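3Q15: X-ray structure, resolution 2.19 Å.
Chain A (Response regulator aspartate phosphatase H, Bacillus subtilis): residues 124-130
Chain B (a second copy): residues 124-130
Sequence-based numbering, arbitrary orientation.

Chain A (124-130) YREAEKE
Chain B, residues 124-130: YREAEKE

Residues 124–130 of the two copies meet across an exact two-fold axis, so each contact between different atoms recurs with the chains exchanged. Each stretch continues a helix that begins earlier in the chain; the axes approach to 13.3 Å, and their N-to-C directions make an angle of 65° (signed crossing angle -65°). The backbones stay apart, with CA of Arg125(A) 9.8 Å from CA of Arg125(B) and CA of Lys129(A) 9.0 Å from CA of Lys129(B); long side chains bridge the gap, burying 257 Å² in total.

Tyr124(A) (phi/psi -57/-44; chi1 m, chi2 -23°) is buried without touching chain B; its O accepts a 3.0 Å hydrogen bond from N of Glu128(A). Arg125(A) (-65/-48) points toward the partner, its long side chain spanning the gap. Its m, m, m rotamer, chi4 -83°, places NE of Arg125(B) over one face of its guanidinium, and its own NE over a face of the partner's, the planes inclined by about 50°. NE of Arg125(A) lies 2.8 Å from NH2 of Arg125(B), and the NE atoms are 3.4 Å apart: donors facing donors, without hydrogen bonds. Compensating charge lies at the edge, where OE1 of Glu128(B) accepts from NH1 of Arg125(A) at 3.0 Å and, weakly, from NH2 of Arg125(A) at 2.9 Å, completing a salt bridge.

Glu126(A) (-61/-38; m, m) and buried Ala127(A) (-64/-45) remain out of reach. Glu128(A) (-57/-37) also points toward chain B, supplying negative charge beside the paired arginines; its t, t side chain, chi3 -14°, carries OE1 of Glu128(A) to 3.0 Å from NH1 and 2.9 Å from NH2 of Arg125(B), the latter hydrogen bond weak. Lys129(A) (-61/-19) leaves sideways, but its flexible, exposed m, t, t, m chain brings NZ to 4.4 Å from OE2 of Glu128(B), beyond a salt bridge. Glu130(A) (-85/-20; m, m) makes no cross-contact; N of Glu130(A) donates a 3.0 Å hydrogen bond to O of Ala127(A).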

# COMPACT_ATOMS: atom_id res chain seq x y z
N TYR A 124 4.73 -4.04 8.85
CA TYR A 124 3.96 -2.82 9.09
C TYR A 124 2.50 -3.16 9.41
O TYR A 124 1.91 -2.60 10.33
CB TYR A 124 4.01 -1.88 7.89
CG TYR A 124 5.34 -1.22 7.66
CD1 TYR A 124 6.26 -1.08 8.69
CD2 TYR A 124 5.69 -0.73 6.41
CE1 TYR A 124 7.49 -0.47 8.48
CE2 TYR A 124 6.91 -0.12 6.18
CZ TYR A 124 7.80 0.01 7.22
OH TYR A 124 9.02 0.62 6.99
N ARG A 125 1.93 -4.08 8.64
CA ARG A 125 0.54 -4.48 8.83
C ARG A 125 0.35 -5.16 10.19
O ARG A 125 -0.56 -4.82 10.94
CB ARG A 125 0.07 -5.38 7.69
CG ARG A 125 0.12 -4.73 6.32
CD ARG A 125 -0.81 -3.52 6.25
NE ARG A 125 -2.10 -3.82 6.85
CZ ARG A 125 -3.09 -4.44 6.21
NH1 ARG A 125 -2.94 -4.82 4.95
NH2 ARG A 125 -4.24 -4.68 6.84
N GLU A 126 1.21 -6.12 10.50
CA GLU A 126 1.14 -6.82 11.78
C GLU A 126 1.32 -5.84 12.93
O GLU A 126 0.67 -5.97 13.97
CB GLU A 126 2.18 -7.94 11.87
CG GLU A 126 1.97 -9.07 10.87
CD GLU A 126 0.58 -9.69 10.97
OE1 GLU A 126 -0.16 -9.65 9.96
OE2 GLU A 126 0.23 -10.22 12.04
N ALA A 127 2.20 -4.86 12.75
CA ALA A 127 2.45 -3.86 13.78
C ALA A 127 1.21 -3.02 14.05
O ALA A 127 0.85 -2.77 15.20
CB ALA A 127 3.63 -2.97 13.38
N GLU A 128 0.55 -2.58 12.98
CA GLU A 128 -0.66 -1.77 13.11
C GLU A 128 -1.74 -2.47 13.94
O GLU A 128 -2.44 -1.83 14.72
CB GLU A 128 -1.21 -1.35 11.74
CG GLU A 128 -2.32 -0.30 11.82
CD GLU A 128 -2.82 0.17 10.46
OE1 GLU A 128 -2.15 -0.12 9.45
OE2 GLU A 128 -3.88 0.82 10.40
N LYS A 129 -1.86 -3.79 13.79
CA LYS A 129 -2.88 -4.55 14.52
C LYS A 129 -2.70 -4.46 16.03
O LYS A 129 -3.62 -4.74 16.79
CB LYS A 129 -2.89 -6.02 14.10
CG LYS A 129 -3.13 -6.26 12.62
CD LYS A 129 -3.25 -7.75 12.31
CE LYS A 129 -2.95 -8.05 10.85
NZ LYS A 129 -3.78 -7.24 9.92
N GLU A 130 -1.50 -4.07 16.46
CA GLU A 130 -1.21 -3.92 17.89
C GLU A 130 -1.63 -2.55 18.42
O GLU A 130 -1.79 -2.37 19.63
CB GLU A 130 0.28 -4.15 18.16
CG GLU A 130 0.76 -5.55 17.85
CD GLU A 130 -0.02 -6.60 18.61
OE1 GLU A 130 -0.28 -7.68 18.04
OE2 GLU A 130 -0.38 -6.34 19.78
N TYR B 124 -10.61 -0.84 1.96
CA TYR B 124 -9.92 -2.12 1.87
C TYR B 124 -9.38 -2.54 3.23
O TYR B 124 -9.50 -3.70 3.63
CB TYR B 124 -8.77 -2.07 0.86
CG TYR B 124 -9.19 -1.98 -0.58
CD1 TYR B 124 -10.45 -2.40 -0.99
CD2 TYR B 124 -8.33 -1.47 -1.55
CE1 TYR B 124 -10.84 -2.31 -2.32
CE2 TYR B 124 -8.71 -1.37 -2.87
CZ TYR B 124 -9.96 -1.80 -3.25
OH TYR B 124 -10.33 -1.70 -4.58
N ARG B 125 -8.77 -1.59 3.94
CA ARG B 125 -8.20 -1.88 5.25
C ARG B 125 -9.29 -2.26 6.26
O ARG B 125 -9.17 -3.25 6.96
CB ARG B 125 -7.39 -0.69 5.76
CG ARG B 125 -6.21 -0.32 4.87
CD ARG B 125 -5.20 -1.46 4.80
NE ARG B 125 -4.94 -2.02 6.12
CZ ARG B 125 -4.09 -1.52 6.99
NH1 ARG B 125 -3.38 -0.44 6.69
NH2 ARG B 125 -3.93 -2.09 8.18
N GLU B 126 -10.35 -1.46 6.31
CA GLU B 126 -11.46 -1.75 7.21
C GLU B 126 -12.09 -3.10 6.88
O GLU B 126 -12.49 -3.84 7.78
CB GLU B 126 -12.53 -0.65 7.16
CG GLU B 126 -12.05 0.71 7.66
CD GLU B 126 -11.47 0.65 9.07
OE1 GLU B 126 -10.28 0.98 9.25
OE2 GLU B 126 -12.22 0.27 10.01
N ALA B 127 -12.17 -3.41 5.59
CA ALA B 127 -12.74 -4.68 5.14
C ALA B 127 -11.91 -5.86 5.63
O ALA B 127 -12.45 -6.85 6.13
CB ALA B 127 -12.87 -4.70 3.63
N GLU B 128 -10.59 -5.75 5.49
CA GLU B 128 -9.69 -6.82 5.92
C GLU B 128 -9.87 -7.16 7.41
O GLU B 128 -9.80 -8.33 7.79
CB GLU B 128 -8.23 -6.48 5.62
CG GLU B 128 -7.27 -7.66 5.81
CD GLU B 128 -5.83 -7.34 5.44
OE1 GLU B 128 -5.59 -6.30 4.79
OE2 GLU B 128 -4.93 -8.13 5.80
N LYS B 129 -10.12 -6.15 8.23
CA LYS B 129 -10.28 -6.37 9.68
C LYS B 129 -11.45 -7.29 10.00
O LYS B 129 -11.54 -7.84 11.09
CB LYS B 129 -10.45 -5.04 10.43
CG LYS B 129 -9.31 -4.05 10.25
CD LYS B 129 -9.50 -2.83 11.14
CE LYS B 129 -8.72 -1.63 10.61
NZ LYS B 129 -7.27 -1.93 10.41
N GLU B 130 -12.36 -7.44 9.04
CA GLU B 130 -13.53 -8.31 9.21
C GLU B 130 -13.21 -9.76 8.87
O GLU B 130 -13.93 -10.67 9.29
CB GLU B 130 -14.70 -7.82 8.36
CG GLU B 130 -15.22 -6.45 8.75
CD GLU B 130 -15.64 -6.40 10.21
OE1 GLU B 130 -15.43 -5.35 10.85
OE2 GLU B 130 -16.19 -7.41 10.70